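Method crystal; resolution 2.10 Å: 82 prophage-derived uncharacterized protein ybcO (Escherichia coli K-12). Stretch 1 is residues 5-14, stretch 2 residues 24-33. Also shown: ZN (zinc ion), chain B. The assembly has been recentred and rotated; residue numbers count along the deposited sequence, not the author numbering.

Stretch 1, residues 5-14: RKAARGRECQ
Stretch 2 24-33: NPETSVLAHI

Contact between residues 5-14, which form no regular helix or strand, and residues 24-33, a 3-10 segment (Pro25 to Thr27) followed by a strand (Val29 to His32); together they bury 478 Å². The nearest CA pairs set the register: Lys6-Leu30 5.3 Å, Arg9-Val29 4.9 Å, Gly10-Glu26 4.6 Å and Glu12-Pro25 4.7 Å, so one stretch ascends in number as the other descends. Leu30 (chi1 t, chi2 p) covers the most surface and points toward stretch 1. Its CD2 lies 3.6 Å from both Arg5 C and Lys6 N, packing on the backbone, while its CD1 meets Ala8 CB at 4.2 Å. A water bridges the backbones here, donating to Lys6 O and accepting from Leu30 N, each at 3.0 Å. Lys6 (phi/psi -60/-14, chi1 -95°, chi2 141°, chi3 and chi4 t) extends past Leu30, bringing its CE to 4.0 Å from CE1 of His32 (chi1 m, chi2 88°), at the ring edge. Ser28 (phi/psi -74/141, chi1 m) also points toward stretch 1, and its OG donates a short hydrogen bond, 2.5 Å, to Arg11 O. That carbonyl also lies 3.4 Å from Pro25 CB, so the proline, C-gamma endo, packs beside the polar link. Between these anchors, Ala8 to Arg11 make a type II turn closed by Arg11 N to Ala8 O at 3.2 Å. Arg9 (-60/135) and Gly10 (78/6) occupy its corners; the positive phi favours glycine. The turn backbone approaches two carbonyls through CA-H...O contacts: Arg9 CA to Ser28 O, 3.5 Å, and Gly10 CA to Pro25 O, 3.1 Å. Pro25 O also accepts from Ser28 N at 3.0 Å, tying the 3-10 segment to the serine. Beyond the turn, Cys13 (chi1 t) binds zinc through SG at 2.4 Å, with three further ligand atoms from elsewhere in the structure.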

ATOM      1  N   ARG A   5      15.536  -3.758   7.754  1.00 57.37           N
ATOM      2  CA  ARG A   5      14.361  -2.853   7.537  1.00 56.78           C
ATOM      3  C   ARG A   5      13.642  -2.652   8.895  1.00 56.12           C
ATOM      4  O   ARG A   5      13.080  -1.576   9.157  1.00 56.11           O
ATOM      5  CB  ARG A   5      13.431  -3.378   6.418  1.00 56.83           C
ATOM      6  N   LYS A   6      13.708  -3.661   9.767  1.00 54.69           N
ATOM      7  CA  LYS A   6      13.217  -3.513  11.132  1.00 53.93           C
ATOM      8  C   LYS A   6      13.968  -2.403  11.876  1.00 53.21           C
ATOM      9  O   LYS A   6      13.506  -1.976  12.929  1.00 53.25           O
ATOM     10  CB  LYS A   6      13.264  -4.843  11.906  1.00 53.91           C
ATOM     11  CG  LYS A   6      11.948  -5.651  11.891  1.00 54.40           C
ATOM     12  CD  LYS A   6      12.198  -7.167  11.763  1.00 55.24           C
ATOM     13  CE  LYS A   6      10.951  -7.992  12.115  1.00 56.15           C
ATOM     14  NZ  LYS A   6      10.845  -9.328  11.413  1.00 56.06           N
ATOM     15  N   ALA A   7      15.101  -1.929  11.332  1.00 52.41           N
ATOM     16  CA  ALA A   7      15.668  -0.602  11.696  1.00 51.65           C
ATOM     17  C   ALA A   7      14.918   0.600  11.020  1.00 50.92           C
ATOM     18  O   ALA A   7      15.497   1.365  10.232  1.00 51.09           O
ATOM     19  CB  ALA A   7      17.104  -0.555  11.377  1.00 51.54           C
ATOM     20  N   ALA A   8      13.611   0.675  11.310  1.00 49.02           N
ATOM     21  CA  ALA A   8      12.747   1.849  11.159  1.00 47.69           C
ATOM     22  C   ALA A   8      12.512   2.458  12.544  1.00 46.31           C
ATOM     23  O   ALA A   8      11.782   3.433  12.686  1.00 45.92           O
ATOM     24  CB  ALA A   8      11.401   1.429  10.571  1.00 47.50           C
ATOM     25  N   ARG A   9      13.122   1.856  13.568  1.00 44.97           N
ATOM     26  CA  ARG A   9      12.990   2.317  14.935  1.00 44.25           C
ATOM     27  C   ARG A   9      13.512   3.752  15.016  1.00 43.43           C
ATOM     28  O   ARG A   9      14.539   4.069  14.419  1.00 43.17           O
ATOM     29  CB  ARG A   9      13.742   1.381  15.888  1.00 43.75           C
ATOM     30  N   GLY A  10      12.770   4.633  15.696  1.00 42.64           N
ATOM     31  CA  GLY A  10      13.205   6.028  15.861  1.00 42.12           C
ATOM     32  C   GLY A  10      13.004   6.935  14.657  1.00 41.25           C
ATOM     33  O   GLY A  10      13.442   8.098  14.652  1.00 41.13           O
ATOM     34  N   ARG A  11      12.353   6.409  13.632  1.00 40.20           N
ATOM     35  CA  ARG A  11      11.939   7.220  12.515  1.00 39.85           C
ATOM     36  C   ARG A  11      10.525   7.722  12.751  1.00 38.82           C
ATOM     37  O   ARG A  11       9.767   7.186  13.555  1.00 38.53           O
ATOM     38  CB  ARG A  11      11.945   6.403  11.231  1.00 40.32           C
ATOM     39  CG  ARG A  11      13.293   5.967  10.742  1.00 42.87           C
ATOM     40  CD  ARG A  11      13.688   6.772   9.549  1.00 46.51           C
ATOM     41  NE  ARG A  11      14.717   6.117   8.752  1.00 49.81           N
ATOM     42  CZ  ARG A  11      15.205   6.629   7.631  1.00 52.26           C
ATOM     43  NH1 ARG A  11      16.158   5.986   6.955  1.00 53.11           N
ATOM     44  NH2 ARG A  11      14.738   7.804   7.188  1.00 53.90           N
ATOM     45  N   GLU A  12      10.166   8.722  11.972  1.00 38.04           N
ATOM     46  CA  GLU A  12       8.830   9.286  11.974  1.00 38.29           C
ATOM     47  C   GLU A  12       7.735   8.322  11.501  1.00 36.36           C
ATOM     48  O   GLU A  12       7.903   7.605  10.514  1.00 35.38           O
ATOM     49  CB  GLU A  12       8.829  10.521  11.067  1.00 39.42           C
ATOM     50  CG  GLU A  12       7.587  11.377  11.182  1.00 43.96           C
ATOM     51  CD  GLU A  12       7.914  12.861  11.274  1.00 50.72           C
ATOM     52  OE1 GLU A  12       8.181  13.510  10.207  1.00 53.51           O
ATOM     53  OE2 GLU A  12       7.906  13.360  12.437  1.00 55.06           O
ATOM     54  N   CYS A  13       6.593   8.343  12.194  1.00 34.45           N
ATOM     55  CA  CYS A  13       5.435   7.538  11.813  1.00 32.66           C
ATOM     56  C   CYS A  13       4.989   7.945  10.426  1.00 32.16           C
ATOM     57  O   CYS A  13       4.841   9.124  10.151  1.00 30.96           O
ATOM     58  CB  CYS A  13       4.291   7.761  12.802  1.00 32.44           C
ATOM     59  SG  CYS A  13       2.840   6.743  12.547  1.00 30.09           S
ATOM     60  N   GLN A  14       4.789   6.958   9.554  1.00 31.93           N
ATOM     61  CA  GLN A  14       4.272   7.195   8.209  1.00 31.42           C
ATOM     62  C   GLN A  14       2.780   6.917   8.087  1.00 30.93           C
ATOM     63  O   GLN A  14       2.216   7.158   7.034  1.00 29.57           O
ATOM     64  CB  GLN A  14       5.040   6.355   7.197  1.00 31.98           C
ATOM     65  CG  GLN A  14       6.516   6.674   7.134  1.00 32.11           C
ATOM     66  CD  GLN A  14       6.759   8.139   6.755  1.00 34.89           C
ATOM     67  OE1 GLN A  14       6.279   8.606   5.728  1.00 36.16           O
ATOM     68  NE2 GLN A  14       7.487   8.868   7.606  1.00 33.06           N
ATOM     69  N   ASN A  24       5.455  10.515  18.019  1.00 30.22           N
ATOM     70  CA  ASN A  24       6.683  10.388  18.773  1.00 30.29           C
ATOM     71  C   ASN A  24       7.542   9.292  18.145  1.00 30.76           C
ATOM     72  O   ASN A  24       7.311   8.103  18.352  1.00 30.57           O
ATOM     73  CB  ASN A  24       6.382  10.112  20.237  1.00 29.86           C
ATOM     74  CG  ASN A  24       7.606  10.130  21.094  1.00 30.20           C
ATOM     75  OD1 ASN A  24       8.739  10.352  20.625  1.00 32.10           O
ATOM     76  ND2 ASN A  24       7.406   9.880  22.367  1.00 30.13           N
ATOM     77  N   PRO A  25       8.549   9.701  17.369  1.00 31.71           N
ATOM     78  CA  PRO A  25       9.361   8.740  16.641  1.00 32.25           C
ATOM     79  C   PRO A  25      10.104   7.745  17.530  1.00 32.23           C
ATOM     80  O   PRO A  25      10.434   6.679  17.072  1.00 33.80           O
ATOM     81  CB  PRO A  25      10.333   9.624  15.851  1.00 32.34           C
ATOM     82  CG  PRO A  25      10.431  10.843  16.595  1.00 32.42           C
ATOM     83  CD  PRO A  25       9.119  11.057  17.310  1.00 32.22           C
ATOM     84  N   GLU A  26      10.350   8.065  18.783  1.00 32.28           N
ATOM     85  CA  GLU A  26      10.938   7.091  19.686  1.00 32.78           C
ATOM     86  C   GLU A  26      10.078   5.830  19.793  1.00 32.17           C
ATOM     87  O   GLU A  26      10.588   4.770  20.125  1.00 32.11           O
ATOM     88  CB  GLU A  26      11.173   7.683  21.093  1.00 33.25           C
ATOM     89  CG  GLU A  26       9.956   7.589  22.062  1.00 36.55           C
ATOM     90  CD  GLU A  26      10.084   8.427  23.343  1.00 41.05           C
ATOM     91  OE1 GLU A  26       9.942   7.871  24.463  1.00 42.57           O
ATOM     92  OE2 GLU A  26      10.341   9.639  23.223  1.00 45.29           O
ATOM     93  N   THR A  27       8.773   5.931  19.550  1.00 31.70           N
ATOM     94  CA  THR A  27       7.907   4.760  19.714  1.00 31.01           C
ATOM     95  C   THR A  27       7.769   3.967  18.403  1.00 31.74           C
ATOM     96  O   THR A  27       7.066   2.961  18.373  1.00 31.65           O
ATOM     97  CB  THR A  27       6.531   5.156  20.262  1.00 30.60           C
ATOM     98  OG1 THR A  27       5.802   5.871  19.263  1.00 28.56           O
ATOM     99  CG2 THR A  27       6.697   6.039  21.484  1.00 28.70           C
ATOM    100  N   SER A  28       8.444   4.406  17.331  1.00 31.67           N
ATOM    101  CA  SER A  28       8.173   3.859  16.003  1.00 32.04           C
ATOM    102  C   SER A  28       8.724   2.485  15.875  1.00 31.76           C
ATOM    103  O   SER A  28       9.820   2.225  16.362  1.00 31.59           O
ATOM    104  CB  SER A  28       8.799   4.710  14.910  1.00 32.17           C
ATOM    105  OG  SER A  28       7.972   5.829  14.677  1.00 34.91           O
ATOM    106  N   VAL A  29       7.976   1.612  15.204  1.00 31.30           N
ATOM    107  CA  VAL A  29       8.486   0.290  14.841  1.00 30.96           C
ATOM    108  C   VAL A  29       8.110  -0.043  13.394  1.00 31.06           C
ATOM    109  O   VAL A  29       7.300   0.646  12.784  1.00 31.79           O
ATOM    110  CB  VAL A  29       7.922  -0.804  15.789  1.00 30.97           C
ATOM    111  CG1 VAL A  29       8.299  -0.506  17.263  1.00 31.30           C
ATOM    112  CG2 VAL A  29       6.409  -0.912  15.633  1.00 29.09           C
ATOM    113  N   LEU A  30       8.681  -1.117  12.864  1.00 30.65           N
ATOM    114  CA  LEU A  30       8.250  -1.660  11.580  1.00 31.18           C
ATOM    115  C   LEU A  30       6.984  -2.509  11.802  1.00 32.05           C
ATOM    116  O   LEU A  30       7.060  -3.589  12.350  1.00 32.43           O
ATOM    117  CB  LEU A  30       9.375  -2.492  10.940  1.00 30.39           C
ATOM    118  CG  LEU A  30       9.141  -2.841   9.482  1.00 29.20           C
ATOM    119  CD1 LEU A  30       9.150  -1.580   8.673  1.00 28.11           C
ATOM    120  CD2 LEU A  30      10.182  -3.784   8.990  1.00 26.98           C
ATOM    121  N   ALA A  31       5.827  -1.988  11.395  1.00 32.82           N
ATOM    122  CA  ALA A  31       4.552  -2.622  11.617  1.00 33.35           C
ATOM    123  C   ALA A  31       4.136  -3.325  10.318  1.00 34.91           C
ATOM    124  O   ALA A  31       3.873  -2.673   9.315  1.00 34.90           O
ATOM    125  CB  ALA A  31       3.527  -1.569  12.003  1.00 32.98           C
ATOM    126  N   HIS A  32       4.068  -4.653  10.352  1.00 36.14           N
ATOM    127  CA  HIS A  32       3.677  -5.433   9.197  1.00 37.23           C
ATOM    128  C   HIS A  32       2.226  -5.224   8.808  1.00 37.90           C
ATOM    129  O   HIS A  32       1.348  -5.149   9.662  1.00 37.43           O
ATOM    130  CB  HIS A  32       3.908  -6.913   9.471  1.00 37.59           C
ATOM    131  CG  HIS A  32       5.348  -7.280   9.517  1.00 39.15           C
ATOM    132  ND1 HIS A  32       6.091  -7.219  10.676  1.00 41.13           N
ATOM    133  CD2 HIS A  32       6.195  -7.683   8.540  1.00 41.66           C
ATOM    134  CE1 HIS A  32       7.337  -7.577  10.411  1.00 42.92           C
ATOM    135  NE2 HIS A  32       7.428  -7.859   9.122  1.00 42.55           N
ATOM    136  N   ILE A  33       1.986  -5.140   7.506  1.00 39.12           N
ATOM    137  CA  ILE A  33       0.649  -5.003   6.981  1.00 40.29           C
ATOM    138  C   ILE A  33       0.093  -6.415   6.820  1.00 42.04           C
ATOM    139  O   ILE A  33       0.765  -7.291   6.286  1.00 41.25           O
ATOM    140  CB  ILE A  33       0.678  -4.322   5.612  1.00 40.38           C
ATOM    141  CG1 ILE A  33       1.256  -2.899   5.708  1.00 40.72           C
ATOM    142  CG2 ILE A  33      -0.712  -4.365   4.952  1.00 40.55           C
ATOM    143  CD1 ILE A  33       0.627  -2.014   6.675  1.00 39.60           C
TER
HETATM  144 ZN    ZN B  97       1.332   7.368  14.285  1.00 38.54          ZN
HETATM  145  O   HOH W   1      10.934  -2.362  14.404  1.00 36.69           O